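PDB 3B7M: cellulase from Rhodothermus marinus, which hydrolyses internal beta-1,4-glucosidic bonds of cellulose, as an endoglucanase of glycoside hydrolase family 12. Local coordinates for residues P60-A65 and L206-F211; L191-G196 and F211-Q216. All coordinates share one frame; numbering follows the deposited sequence.

Contact 1: P60-A65 and L206-F211; sequences PNIQFA and LRSADF
Ser208 and Phe211 are the two residues of 206-211 that meet Ile62, and they do so in very different ways. Ser208 comes first along the strand. Its OG lies 4.3 Å from Ile62 CG2, a loose contact; the hydroxyl is hydrogen-bonded to Trp82 NE1, so this buried polar atom is satisfied. Ala209 then turns its methyl away from 60-65. At Asp210 the backbone enters a left-handed conformation, which breaks the regular alternation of the strand, and Phe211, three residues after Ser208, again points at the opposite segment. Such inward pairing is what builds the core of the beta-jelly-roll sandwich of family 12: strand 61-65 belongs to the larger sheet and strand 207-215 to the smaller one, and with no hydrogen bond joining the two segments, side chains alone bridge them. The CA atoms of Ile62 and Phe211 stand 7.9 Å apart. Across that gap Ile62 CG2 sits over one face of the phenyl ring, 3.9 Å from its centroid and 18° off the normal, a CH-pi contact shifted toward the Phe211 CG side of the ring. The other branch, CG1, is set anti to the backbone N (chi1 180°) and runs past the CD2 side of the ring; from it, Ile62 CD1 reaches Phe211 CD2 at 3.7 Å. The two side chains run alongside each other in opposite senses, both branches of the isoleucine touching the same ring. Tyr19, in the strand beside 61-65, adds an edge-to-face ring contact with Phe211.

Contact 2: L191-G196 and F211-Q216; sequences LSVQTG and FSVTVQ
Thr195 meets the phenyl ring of Phe211 with its hydrocarbon part, and tracing it outward shows how a threonine can serve two neighbours at once. Its CB already lies 4.2 Å from Phe211 CE1. Beyond CB the side chain divides. The methyl, Thr195 CG2, is placed between the backbone N and the carbonyl carbon and makes the tighter contact, 3.5 Å to Phe211 CD1, with Phe211 CE1 almost as near. It approaches obliquely, and the two side chains pass in opposite senses. The hydroxyl, anti to the backbone N (chi1 -160°), makes a weak hydrogen bond to the carbonyl oxygen of Ala95 in the adjacent strand 91-101, so the polar branch is tied within its own sheet while the methyl faces the other one. That other sheet is the smaller of the two in the jelly-roll sandwich of family 12. Strands 191-196 and 211-215 run nearly antiparallel across the interior, 159° between their directions and 9.0 Å apart at closest approach, a separation at which side chains, not cross-strand hydrogen bonds, make the contact. Two residues earlier than Thr195, Val193 takes the same inward direction. Its CG1 crosses Val213 at an angle and meets Val213 CG2 at 4.1 Å, a plain apolar contact between two branched side chains. The backbone N of Val213 is hydrogen-bonded to Tyr19 OH and its carbonyl oxygen to Arg18 NH2, which ties this part of strand 211-215 to residues next to or in strand 19-22 of the larger sheet.

Contacts 1 and 2 share Phe211, which reaches from strand 207-215 to two neighbouring strands of the larger sheet, so that one ring is touched from both; along the chain the two contacts cross, their segments alternating. The two strands are themselves joined: Ile62 N lies 2.9 Å from Thr195 O and Phe64 N 2.8 Å from Val193 O, both probable hydrogen bonds, and the contact centres are about 9 Å apart. Gln63 and Gln194, hydrogen-bonded to each other, have CB atoms directed away from strand 207-215. In family 12 enzymes that side of the larger sheet forms the concave substrate cleft, so the shared side-chain layer probably lies just behind it.

Contact 1: P60-A65 and L206-F211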
ATOM      1  N   PRO A  60       8.930   1.784  -0.403  1.00 12.93           N
ATOM      2  CA  PRO A  60       8.911   3.136   0.164  1.00 12.38           C
ATOM      3  C   PRO A  60       7.467   3.606   0.113  1.00 13.03           C
ATOM      4  O   PRO A  60       6.774   3.340  -0.868  1.00 13.02           O
ATOM      5  CB  PRO A  60       9.771   3.944  -0.811  1.00 12.24           C
ATOM      6  CG  PRO A  60       9.685   3.166  -2.129  1.00 12.28           C
ATOM      7  CD  PRO A  60       9.667   1.728  -1.688  1.00 12.51           C
ATOM      8  N   ASN A  61       6.997   4.257   1.171  1.00 13.08           N
ATOM      9  CA  ASN A  61       5.563   4.485   1.298  1.00 13.57           C
ATOM     10  C   ASN A  61       5.202   5.680   2.154  1.00 13.49           C
ATOM     11  O   ASN A  61       6.012   6.158   2.945  1.00 13.50           O
ATOM     12  CB  ASN A  61       4.869   3.222   1.835  1.00 13.61           C
ATOM     13  CG  ASN A  61       5.187   2.952   3.288  1.00 14.36           C
ATOM     14  OD1 ASN A  61       4.456   3.385   4.168  1.00 15.90           O
ATOM     15  ND2 ASN A  61       6.288   2.251   3.548  1.00 13.58           N
ATOM     16  N   ILE A  62       3.979   6.165   1.986  1.00 13.56           N
ATOM     17  CA  ILE A  62       3.413   7.127   2.921  1.00 13.86           C
ATOM     18  C   ILE A  62       2.272   6.442   3.673  1.00 15.13           C
ATOM     19  O   ILE A  62       1.454   5.740   3.064  1.00 15.18           O
ATOM     20  CB  ILE A  62       2.962   8.437   2.215  1.00 13.61           C
ATOM     21  CG1 ILE A  62       2.364   9.429   3.227  1.00 12.56           C
ATOM     22  CG2 ILE A  62       2.034   8.135   1.028  1.00 12.43           C
ATOM     23  CD1 ILE A  62       2.291  10.888   2.706  1.00 13.67           C
ATOM     24  N   GLN A  63       2.229   6.631   4.991  1.00 15.84           N
ATOM     25  CA  GLN A  63       1.330   5.864   5.850  1.00 18.01           C
ATOM     26  C   GLN A  63       0.472   6.776   6.712  1.00 18.52           C
ATOM     27  O   GLN A  63       0.973   7.774   7.228  1.00 18.22           O
ATOM     28  CB  GLN A  63       2.152   4.942   6.776  1.00 17.79           C
ATOM     29  CG  GLN A  63       1.308   4.164   7.765  1.00 19.01           C
ATOM     30  CD  GLN A  63       2.114   3.441   8.830  1.00 21.04           C
ATOM     31  OE1 GLN A  63       2.297   2.229   8.761  1.00 25.68           O
ATOM     32  NE2 GLN A  63       2.572   4.180   9.841  1.00 25.18           N
ATOM     33  N   PHE A  64      -0.807   6.425   6.847  1.00 19.03           N
ATOM     34  CA  PHE A  64      -1.697   7.003   7.854  1.00 20.26           C
ATOM     35  C   PHE A  64      -1.977   5.911   8.880  1.00 21.00           C
ATOM     36  O   PHE A  64      -2.553   4.870   8.538  1.00 20.39           O
ATOM     37  CB  PHE A  64      -3.016   7.507   7.218  1.00 20.04           C
ATOM     38  CG  PHE A  64      -4.030   8.028   8.221  1.00 20.85           C
ATOM     39  CD1 PHE A  64      -3.753   9.153   9.001  1.00 20.85           C
ATOM     40  CD2 PHE A  64      -5.276   7.405   8.367  1.00 20.60           C
ATOM     41  CE1 PHE A  64      -4.695   9.641   9.925  1.00 20.82           C
ATOM     42  CE2 PHE A  64      -6.223   7.879   9.293  1.00 20.85           C
ATOM     43  CZ  PHE A  64      -5.932   8.995  10.076  1.00 20.87           C
ATOM     44  N   ALA A  65      -1.513   6.123  10.112  1.00 21.92           N
ATOM     45  CA  ALA A  65      -1.810   5.208  11.212  1.00 23.36           C
ATOM     46  C   ALA A  65      -3.117   5.682  11.821  1.00 24.27           C
ATOM     47  O   ALA A  65      -3.285   6.878  12.066  1.00 24.62           O
ATOM     48  CB  ALA A  65      -0.701   5.224  12.240  1.00 23.26           C
ATOM     49  N   LEU A 206      10.152   7.198  -9.977  1.00 14.84           N
ATOM     50  CA  LEU A 206       8.770   7.077  -9.530  1.00 14.95           C
ATOM     51  C   LEU A 206       8.437   8.199  -8.554  1.00 15.72           C
ATOM     52  O   LEU A 206       9.269   8.573  -7.737  1.00 16.04           O
ATOM     53  CB  LEU A 206       8.540   5.727  -8.862  1.00 15.10           C
ATOM     54  CG  LEU A 206       8.417   4.498  -9.763  1.00 14.47           C
ATOM     55  CD1 LEU A 206       8.429   3.252  -8.892  1.00 14.24           C
ATOM     56  CD2 LEU A 206       7.148   4.579 -10.608  1.00 12.43           C
ATOM     57  N   ARG A 207       7.231   8.743  -8.644  1.00 16.04           N
ATOM     58  CA  ARG A 207       6.831   9.848  -7.776  1.00 17.51           C
ATOM     59  C   ARG A 207       5.467   9.564  -7.106  1.00 17.09           C
ATOM     60  O   ARG A 207       4.545   9.024  -7.737  1.00 16.91           O
ATOM     61  CB  ARG A 207       6.756  11.132  -8.587  1.00 18.10           C
ATOM     62  CG  ARG A 207       7.006  12.391  -7.818  1.00 23.59           C
ATOM     63  CD  ARG A 207       7.187  13.594  -8.765  1.00 31.62           C
ATOM     64  NE  ARG A 207       5.928  14.321  -8.959  1.00 37.25           N
ATOM     65  CZ  ARG A 207       5.330  15.044  -8.010  1.00 39.83           C
ATOM     66  NH1 ARG A 207       5.868  15.133  -6.788  1.00 41.55           N
ATOM     67  NH2 ARG A 207       4.190  15.675  -8.277  1.00 40.53           N
ATOM     68  N   SER A 208       5.364   9.921  -5.833  1.00 15.61           N
ATOM     69  CA  SER A 208       4.117   9.849  -5.098  1.00 15.40           C
ATOM     70  C   SER A 208       3.729  11.268  -4.705  1.00 15.51           C
ATOM     71  O   SER A 208       4.569  12.020  -4.198  1.00 15.66           O
ATOM     72  CB  SER A 208       4.287   8.982  -3.852  1.00 15.02           C
ATOM     73  OG  SER A 208       3.207   9.160  -2.957  1.00 14.90           O
ATOM     74  N   ALA A 209       2.472  11.635  -4.947  1.00 15.25           N
ATOM     75  CA  ALA A 209       1.991  12.996  -4.651  1.00 15.97           C
ATOM     76  C   ALA A 209       0.543  13.030  -4.233  1.00 16.58           C
ATOM     77  O   ALA A 209      -0.232  12.116  -4.543  1.00 16.08           O
ATOM     78  CB  ALA A 209       2.202  13.933  -5.859  1.00 16.26           C
ATOM     79  N   ASP A 210       0.191  14.105  -3.532  1.00 17.93           N
ATOM     80  CA  ASP A 210      -1.198  14.469  -3.239  1.00 19.37           C
ATOM     81  C   ASP A 210      -1.926  13.402  -2.426  1.00 19.45           C
ATOM     82  O   ASP A 210      -3.104  13.167  -2.653  1.00 19.70           O
ATOM     83  CB  ASP A 210      -2.007  14.722  -4.532  1.00 19.72           C
ATOM     84  CG  ASP A 210      -1.460  15.862  -5.374  1.00 22.22           C
ATOM     85  OD1 ASP A 210      -0.845  16.805  -4.829  1.00 24.67           O
ATOM     86  OD2 ASP A 210      -1.655  15.805  -6.608  1.00 26.72           O
ATOM     87  N   PHE A 211      -1.236  12.758  -1.494  1.00 19.29           N
ATOM     88  CA  PHE A 211      -1.861  11.705  -0.721  1.00 19.85           C
ATOM     89  C   PHE A 211      -2.780  12.274   0.346  1.00 20.26           C
ATOM     90  O   PHE A 211      -2.448  13.257   1.019  1.00 19.20           O
ATOM     91  CB  PHE A 211      -0.799  10.833  -0.085  1.00 20.08           C
ATOM     92  CG  PHE A 211      -1.333   9.724   0.776  1.00 20.26           C
ATOM     93  CD1 PHE A 211      -1.892   8.579   0.201  1.00 20.00           C
ATOM     94  CD2 PHE A 211      -1.209   9.796   2.167  1.00 20.10           C
ATOM     95  CE1 PHE A 211      -2.355   7.525   1.008  1.00 20.69           C
ATOM     96  CE2 PHE A 211      -1.667   8.752   2.989  1.00 20.18           C
ATOM     97  CZ  PHE A 211      -2.227   7.606   2.404  1.00 21.03           C
TER

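Contact 2: L191-G196 and F211-Q216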
ATOM      1  N   LEU A 191      -5.777  -0.999  11.214  1.00 19.17           N
ATOM      2  CA  LEU A 191      -4.604  -0.405  11.858  1.00 19.58           C
ATOM      3  C   LEU A 191      -3.975   0.763  11.103  1.00 19.34           C
ATOM      4  O   LEU A 191      -3.612   1.793  11.700  1.00 19.40           O
ATOM      5  CB  LEU A 191      -3.542  -1.480  12.101  1.00 20.07           C
ATOM      6  CG  LEU A 191      -3.861  -2.625  13.074  1.00 22.55           C
ATOM      7  CD1 LEU A 191      -2.627  -3.485  13.256  1.00 25.47           C
ATOM      8  CD2 LEU A 191      -4.350  -2.116  14.424  1.00 23.62           C
ATOM      9  N   SER A 192      -3.806   0.596   9.793  1.00 18.81           N
ATOM     10  CA  SER A 192      -3.150   1.616   8.990  1.00 18.41           C
ATOM     11  C   SER A 192      -3.489   1.510   7.516  1.00 18.12           C
ATOM     12  O   SER A 192      -3.931   0.452   7.034  1.00 17.96           O
ATOM     13  CB  SER A 192      -1.627   1.531   9.160  1.00 18.56           C
ATOM     14  OG  SER A 192      -1.164   0.233   8.849  1.00 19.38           O
ATOM     15  N   VAL A 193      -3.266   2.618   6.813  1.00 16.99           N
ATOM     16  CA  VAL A 193      -3.439   2.684   5.369  1.00 17.06           C
ATOM     17  C   VAL A 193      -2.165   3.280   4.817  1.00 16.90           C
ATOM     18  O   VAL A 193      -1.779   4.395   5.210  1.00 16.90           O
ATOM     19  CB  VAL A 193      -4.607   3.605   4.961  1.00 16.84           C
ATOM     20  CG1 VAL A 193      -4.624   3.795   3.430  1.00 16.68           C
ATOM     21  CG2 VAL A 193      -5.946   3.053   5.472  1.00 17.42           C
ATOM     22  N   GLN A 194      -1.520   2.554   3.910  1.00 16.53           N
ATOM     23  CA  GLN A 194      -0.294   3.029   3.270  1.00 16.58           C
ATOM     24  C   GLN A 194      -0.460   3.003   1.770  1.00 15.80           C
ATOM     25  O   GLN A 194      -1.231   2.195   1.258  1.00 15.69           O
ATOM     26  CB  GLN A 194       0.873   2.100   3.586  1.00 17.07           C
ATOM     27  CG  GLN A 194       0.950   1.593   4.997  1.00 20.31           C
ATOM     28  CD  GLN A 194       2.130   0.692   5.193  1.00 24.02           C
ATOM     29  OE1 GLN A 194       2.275  -0.310   4.512  1.00 28.27           O
ATOM     30  NE2 GLN A 194       2.992   1.046   6.125  1.00 29.37           N
ATOM     31  N   THR A 195       0.281   3.857   1.063  1.00 13.70           N
ATOM     32  CA  THR A 195       0.462   3.665  -0.366  1.00 13.00           C
ATOM     33  C   THR A 195       1.913   3.978  -0.746  1.00 12.90           C
ATOM     34  O   THR A 195       2.594   4.735  -0.055  1.00 12.17           O
ATOM     35  CB  THR A 195      -0.502   4.504  -1.200  1.00 12.86           C
ATOM     36  OG1 THR A 195      -0.591   3.941  -2.516  1.00 13.46           O
ATOM     37  CG2 THR A 195      -0.031   5.974  -1.285  1.00 12.19           C
ATOM     38  N   GLY A 196       2.366   3.385  -1.843  1.00 12.61           N
ATOM     39  CA  GLY A 196       3.707   3.612  -2.354  1.00 13.22           C
ATOM     40  C   GLY A 196       4.017   2.601  -3.443  1.00 13.66           C
ATOM     41  O   GLY A 196       3.115   2.140  -4.139  1.00 13.60           O
ATOM     42  N   PHE A 211      -1.236  12.758  -1.494  1.00 19.29           N
ATOM     43  CA  PHE A 211      -1.861  11.705  -0.721  1.00 19.85           C
ATOM     44  C   PHE A 211      -2.780  12.274   0.346  1.00 20.26           C
ATOM     45  O   PHE A 211      -2.448  13.257   1.019  1.00 19.20           O
ATOM     46  CB  PHE A 211      -0.799  10.833  -0.085  1.00 20.08           C
ATOM     47  CG  PHE A 211      -1.333   9.724   0.776  1.00 20.26           C
ATOM     48  CD1 PHE A 211      -1.892   8.579   0.201  1.00 20.00           C
ATOM     49  CD2 PHE A 211      -1.209   9.796   2.167  1.00 20.10           C
ATOM     50  CE1 PHE A 211      -2.355   7.525   1.008  1.00 20.69           C
ATOM     51  CE2 PHE A 211      -1.667   8.752   2.989  1.00 20.18           C
ATOM     52  CZ  PHE A 211      -2.227   7.606   2.404  1.00 21.03           C
ATOM     53  N   SER A 212      -3.931  11.627   0.491  1.00 20.69           N
ATOM     54  CA  SER A 212      -4.930  11.995   1.473  1.00 22.03           C
ATOM     55  C   SER A 212      -5.698  10.746   1.915  1.00 22.63           C
ATOM     56  O   SER A 212      -6.023   9.901   1.078  1.00 22.00           O
ATOM     57  CB  SER A 212      -5.889  12.988   0.824  1.00 22.05           C
ATOM     58  OG  SER A 212      -6.881  13.375   1.734  1.00 24.95           O
ATOM     59  N   VAL A 213      -5.968  10.609   3.216  1.00 23.83           N
ATOM     60  CA  VAL A 213      -6.860   9.538   3.712  1.00 25.35           C
ATOM     61  C   VAL A 213      -7.836  10.056   4.765  1.00 26.35           C
ATOM     62  O   VAL A 213      -7.443  10.751   5.699  1.00 26.76           O
ATOM     63  CB  VAL A 213      -6.108   8.305   4.310  1.00 25.32           C
ATOM     64  CG1 VAL A 213      -7.079   7.138   4.542  1.00 26.00           C
ATOM     65  CG2 VAL A 213      -5.046   7.835   3.392  1.00 26.63           C
ATOM     66  N   THR A 214      -9.105   9.701   4.608  1.00 27.47           N
ATOM     67  CA  THR A 214     -10.145  10.070   5.550  1.00 29.23           C
ATOM     68  C   THR A 214     -10.733   8.801   6.137  1.00 29.94           C
ATOM     69  O   THR A 214     -11.149   7.919   5.397  1.00 29.44           O
ATOM     70  CB  THR A 214     -11.254  10.879   4.854  1.00 28.99           C
ATOM     71  OG1 THR A 214     -10.721  12.136   4.447  1.00 30.06           O
ATOM     72  CG2 THR A 214     -12.418  11.133   5.808  1.00 30.27           C
ATOM     73  N   VAL A 215     -10.743   8.696   7.464  1.00 31.36           N
ATOM     74  CA  VAL A 215     -11.335   7.526   8.118  1.00 33.03           C
ATOM     75  C   VAL A 215     -12.383   7.986   9.125  1.00 34.36           C
ATOM     76  O   VAL A 215     -12.046   8.585  10.150  1.00 35.15           O
ATOM     77  CB  VAL A 215     -10.262   6.617   8.783  1.00 33.06           C
ATOM     78  CG1 VAL A 215     -10.910   5.448   9.513  1.00 32.93           C
ATOM     79  CG2 VAL A 215      -9.257   6.106   7.741  1.00 32.66           C
ATOM     80  N   GLN A 216     -13.651   7.728   8.805  1.00 35.18           N
ATOM     81  CA  GLN A 216     -14.782   8.068   9.668  1.00 36.25           C
ATOM     82  C   GLN A 216     -15.573   6.817  10.048  1.00 36.00           C
ATOM     83  O   GLN A 216     -15.626   5.829   9.302  1.00 35.56           O
ATOM     84  CB  GLN A 216     -15.710   9.070   8.977  1.00 36.09           C
ATOM     85  CG  GLN A 216     -15.293  10.531   9.149  1.00 38.21           C
ATOM     86  CD  GLN A 216     -16.348  11.507   8.637  1.00 38.59           C
ATOM     87  OE1 GLN A 216     -17.003  12.211   9.425  1.00 42.06           O
ATOM     88  NE2 GLN A 216     -16.529  11.544   7.317  1.00 40.22           N
ATOM     89  OXT GLN A 216     -16.177   6.772  11.120  1.00 36.06           O
TER